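Local coordinates for protein beta sliding clamp (Streptococcus pneumoniae, PDB 2AWA) that probably forms a ring-shaped head-to-tail homodimer around DNA that tethers DNA polymerases and other proteins to it, conferring processivity, at residues Leu24-Thr29 and Asn68-Lys73; Val46-Asp49 and Gly54-Leu57. All blocks are in the same frame, centred on the assembly; numbering follows the deposited sequence.

Contact 1: residues Leu24-Thr29 and Asn68-Lys73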
# COMPACT_ATOMS: atom_id res chain seq x y z
N LEU B 24 21.05 0.73 9.48
CA LEU B 24 19.87 0.38 8.69
C LEU B 24 19.51 1.46 7.68
O LEU B 24 19.03 1.16 6.59
CB LEU B 24 18.67 0.11 9.60
CG LEU B 24 17.45 -0.53 8.94
CD1 LEU B 24 17.78 -1.89 8.33
CD2 LEU B 24 16.34 -0.67 9.96
N GLN B 25 19.73 2.72 8.04
CA GLN B 25 19.42 3.81 7.14
C GLN B 25 20.35 3.77 5.95
O GLN B 25 19.92 3.78 4.82
CB GLN B 25 19.52 5.16 7.84
CG GLN B 25 18.95 6.28 6.99
CD GLN B 25 19.35 7.65 7.45
OE1 GLN B 25 19.66 7.86 8.63
NE2 GLN B 25 19.35 8.61 6.53
N ALA B 26 21.65 3.72 6.21
CA ALA B 26 22.64 3.56 5.16
C ALA B 26 22.36 2.37 4.25
O ALA B 26 22.49 2.49 3.03
CB ALA B 26 24.02 3.46 5.76
N LEU B 27 21.96 1.22 4.81
CA LEU B 27 21.64 0.06 3.97
C LEU B 27 20.45 0.35 3.04
O LEU B 27 20.46 -0.07 1.88
CB LEU B 27 21.37 -1.20 4.78
CG LEU B 27 22.61 -1.78 5.50
CD1 LEU B 27 22.23 -2.78 6.60
CD2 LEU B 27 23.60 -2.41 4.53
N ASN B 28 19.45 1.09 3.56
CA ASN B 28 18.25 1.39 2.83
C ASN B 28 18.48 2.37 1.71
O ASN B 28 17.84 2.30 0.65
CB ASN B 28 17.17 1.91 3.76
CG ASN B 28 16.46 0.79 4.51
OD1 ASN B 28 16.37 -0.34 4.03
ND2 ASN B 28 15.96 1.11 5.69
N THR B 29 19.42 3.28 1.92
CA THR B 29 19.84 4.19 0.89
C THR B 29 20.56 3.41 -0.17
O THR B 29 20.32 3.62 -1.35
CB THR B 29 20.80 5.23 1.46
OG1 THR B 29 20.09 6.01 2.40
CG2 THR B 29 21.31 6.16 0.37
N ASN B 68 27.70 4.35 -0.29
CA ASN B 68 27.36 5.03 0.95
C ASN B 68 28.36 4.67 2.05
O ASN B 68 28.42 3.55 2.52
CB ASN B 68 25.96 4.61 1.35
CG ASN B 68 25.33 5.54 2.32
OD1 ASN B 68 25.88 6.59 2.67
ND2 ASN B 68 24.15 5.17 2.76
N PHE B 69 29.11 5.67 2.47
CA PHE B 69 30.17 5.51 3.45
C PHE B 69 29.71 5.96 4.85
O PHE B 69 29.15 7.04 5.02
CB PHE B 69 31.35 6.35 2.95
CG PHE B 69 32.46 6.51 3.92
CD1 PHE B 69 33.34 5.47 4.17
CD2 PHE B 69 32.67 7.73 4.55
CE1 PHE B 69 34.42 5.63 5.05
CE2 PHE B 69 33.75 7.90 5.42
CZ PHE B 69 34.62 6.85 5.67
N ILE B 70 29.95 5.12 5.85
CA ILE B 70 29.77 5.49 7.26
C ILE B 70 31.15 5.59 7.89
O ILE B 70 31.82 4.58 8.02
CB ILE B 70 28.98 4.41 8.05
CG1 ILE B 70 27.68 4.07 7.35
CG2 ILE B 70 28.70 4.89 9.48
CD1 ILE B 70 27.05 2.77 7.83
N SER B 71 31.59 6.78 8.27
CA SER B 71 32.92 6.92 8.89
C SER B 71 32.93 6.54 10.38
O SER B 71 31.96 6.80 11.11
CB SER B 71 33.45 8.34 8.75
OG SER B 71 33.15 9.09 9.90
N GLN B 72 34.04 5.94 10.81
CA GLN B 72 34.31 5.62 12.21
C GLN B 72 34.06 6.84 13.10
O GLN B 72 33.41 6.71 14.14
CB GLN B 72 35.76 5.12 12.36
CG GLN B 72 36.31 4.96 13.80
CD GLN B 72 37.84 4.97 13.83
N LYS B 73 34.56 8.00 12.67
CA LYS B 73 34.52 9.22 13.48
C LYS B 73 33.12 9.87 13.58
O LYS B 73 32.95 10.82 14.34
CB LYS B 73 35.53 10.25 12.95
CG LYS B 73 37.00 9.81 13.05
CD LYS B 73 37.95 10.81 12.38

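Contact 2: residues Val46-Asp49 and Gly54-Leu57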
# COMPACT_ATOMS: atom_id res chain seq x y z
N VAL B 46 24.47 -6.58 -1.52
CA VAL B 46 25.20 -5.40 -1.10
C VAL B 46 26.61 -5.85 -0.77
O VAL B 46 26.81 -6.98 -0.33
CB VAL B 46 24.57 -4.67 0.10
CG1 VAL B 46 24.24 -5.62 1.26
CG2 VAL B 46 25.49 -3.52 0.56
N LYS B 47 27.56 -4.96 -1.04
CA LYS B 47 28.97 -5.20 -0.79
C LYS B 47 29.36 -4.29 0.34
O LYS B 47 28.99 -3.12 0.35
CB LYS B 47 29.80 -4.87 -2.03
CG LYS B 47 31.31 -4.78 -1.82
CD LYS B 47 32.03 -4.92 -3.15
CE LYS B 47 33.33 -4.14 -3.22
NZ LYS B 47 34.33 -4.65 -2.29
N ILE B 48 30.12 -4.85 1.28
CA ILE B 48 30.47 -4.18 2.53
C ILE B 48 31.98 -4.19 2.71
O ILE B 48 32.55 -5.21 3.12
CB ILE B 48 29.81 -4.89 3.72
CG1 ILE B 48 28.30 -4.86 3.57
CG2 ILE B 48 30.20 -4.24 5.05
CD1 ILE B 48 27.63 -5.83 4.47
N ASP B 49 32.60 -3.06 2.40
CA ASP B 49 34.04 -2.87 2.60
C ASP B 49 34.26 -2.19 3.93
O ASP B 49 33.61 -1.20 4.23
CB ASP B 49 34.63 -1.99 1.50
CG ASP B 49 35.02 -2.78 0.27
OD1 ASP B 49 35.93 -3.65 0.39
OD2 ASP B 49 34.45 -2.52 -0.81
N GLY B 54 36.40 3.67 8.13
CA GLY B 54 34.98 3.37 8.24
C GLY B 54 34.49 2.26 7.34
O GLY B 54 35.26 1.52 6.75
N ILE B 55 33.16 2.16 7.24
CA ILE B 55 32.49 1.16 6.44
C ILE B 55 31.93 1.81 5.18
O ILE B 55 31.40 2.92 5.24
CB ILE B 55 31.32 0.59 7.22
CG1 ILE B 55 31.82 -0.24 8.39
CG2 ILE B 55 30.41 -0.23 6.33
CD1 ILE B 55 30.70 -0.53 9.39
N THR B 56 32.03 1.10 4.06
CA THR B 56 31.48 1.56 2.79
C THR B 56 30.48 0.52 2.30
O THR B 56 30.79 -0.66 2.22
CB THR B 56 32.56 1.73 1.72
OG1 THR B 56 33.64 2.51 2.23
CG2 THR B 56 31.99 2.45 0.48
N LEU B 57 29.28 0.99 1.98
CA LEU B 57 28.23 0.13 1.43
C LEU B 57 28.09 0.39 -0.06
O LEU B 57 27.75 1.50 -0.46
CB LEU B 57 26.90 0.42 2.11
CG LEU B 57 26.93 0.17 3.62
CD1 LEU B 57 25.67 0.69 4.25
CD2 LEU B 57 27.14 -1.30 3.92
O HOH W 1 35.10 1.51 3.87

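Contact 1: residues Leu24-Thr29 and Asn68-Lys73
Asn68 reaches from its strand to helix 24-29 and places its amide nitrogen against the backbone carbonyl of Ala26. With CG anti to the backbone N (chi1 -161°), the amide is carried to Ala26, where ND2 donates to the carbonyl O at 3.2 Å. The bond is bent at the hydrogen (145°), and the nitrogen comes in from the flank of the C=O, at 103°, lying in the carbonyl plane on a lone pair; the acceptor in turn sits close to the amide plane of Asn68. The same carbonyl O is also hydrogen-bonded by Thr30 OG1, so two side chains meet it.

The same nitrogen is hemmed in by carbon: the methyl CB of Ala26 lies 3.5 Å from Asn68 ND2, and Thr29 CB 3.6 Å from that ND2. The Thr29 and Asn68 side chains cross at about a right angle, with Thr29 meeting the amide through carbon while its OG1 bonds weakly back to Gln25 O. Two residues further along the strand, Ile70 extends CD1 to within 3.7 Å of Ala26 CB, so the small methyl is met by both strand side chains.

Helix and strand run nearly antiparallel, their axes 8.9 Å apart at closest. This is the helix-on-sheet layer of the N-terminal domain in the DNA clamp fold.

Contact 2: residues Val46-Asp49 and Gly54-Leu57
The beta hairpin made by strands 45-50 and 54-60 is held here by the hydrogen-bonded antiparallel pair Asp49-Thr56. Asp49 N donates to Thr56 O at 3.0 Å, and Thr56 N returns a straighter bond, 170° at the hydrogen, to Asp49 O at 2.8 Å. The neighbouring non-hydrogen-bonded pair, Ile48-Leu57, has its CA atoms 5.0 Å apart, and CA-H...O contacts from Leu57 to Lys47 O and from Ile48 to Thr56 O supplement the backbone bonds.

On the face bearing Ile48 and Leu57, the two side chains lie side by side and point the same way. Turned with CG anti to its carbonyl carbon (chi1 -60°), Leu57 brings its branch CD2 to 3.8 Å from Ile48 CG1; Val46 CG2 approaches that same CD2 more loosely. Ile55 adds its CG2, 4.2 Å from Ile48 CG2. This apolar face is the one on which the helices of the N-terminal clamp domain pack: Leu57 meets Ala26, Leu27 and Thr30 of helix 20-31, and Ile48 meets Phe94 of helix 91-100.

Asp49 and Thr56 project from the other face, their CB atoms 4.3 Å apart. Lys47, on that face too, forms a salt bridge along its own strand, its NZ 2.6 Å from Asp49 OD2 and reaching that oxygen on the syn side, 29° out of the carboxylate plane. Ser86 makes weak hydrogen bonds to both Lys47 NZ and Asp49 OD1, tying the ion pair to strand 85-90. Near the turn end of the hairpin a water molecule donates to Asp49 O and Gly54 O, linking the two strands beside their direct backbone bonds.

Contact 2 is nested within the chain loop that contact 1 closes, and their centres are about 8 Å apart. Strands 54-60 and 64-71 are neighbours in one antiparallel sheet, so the two contacts join directly through the backbone: Ile70 N lies 2.7 Å from Ile55 O, and Leu57 N lies 2.8 Å from Asn68 O, both probable hydrogen bonds. On the side away from the helix, Phe69 CD1 packs 3.6 Å from Thr56 OG1. Helix 20-31 lies across these neighbouring strands and so takes part in the surroundings of both contacts. Both contacts lie in the N-terminal domain, and the second subunit touches neither.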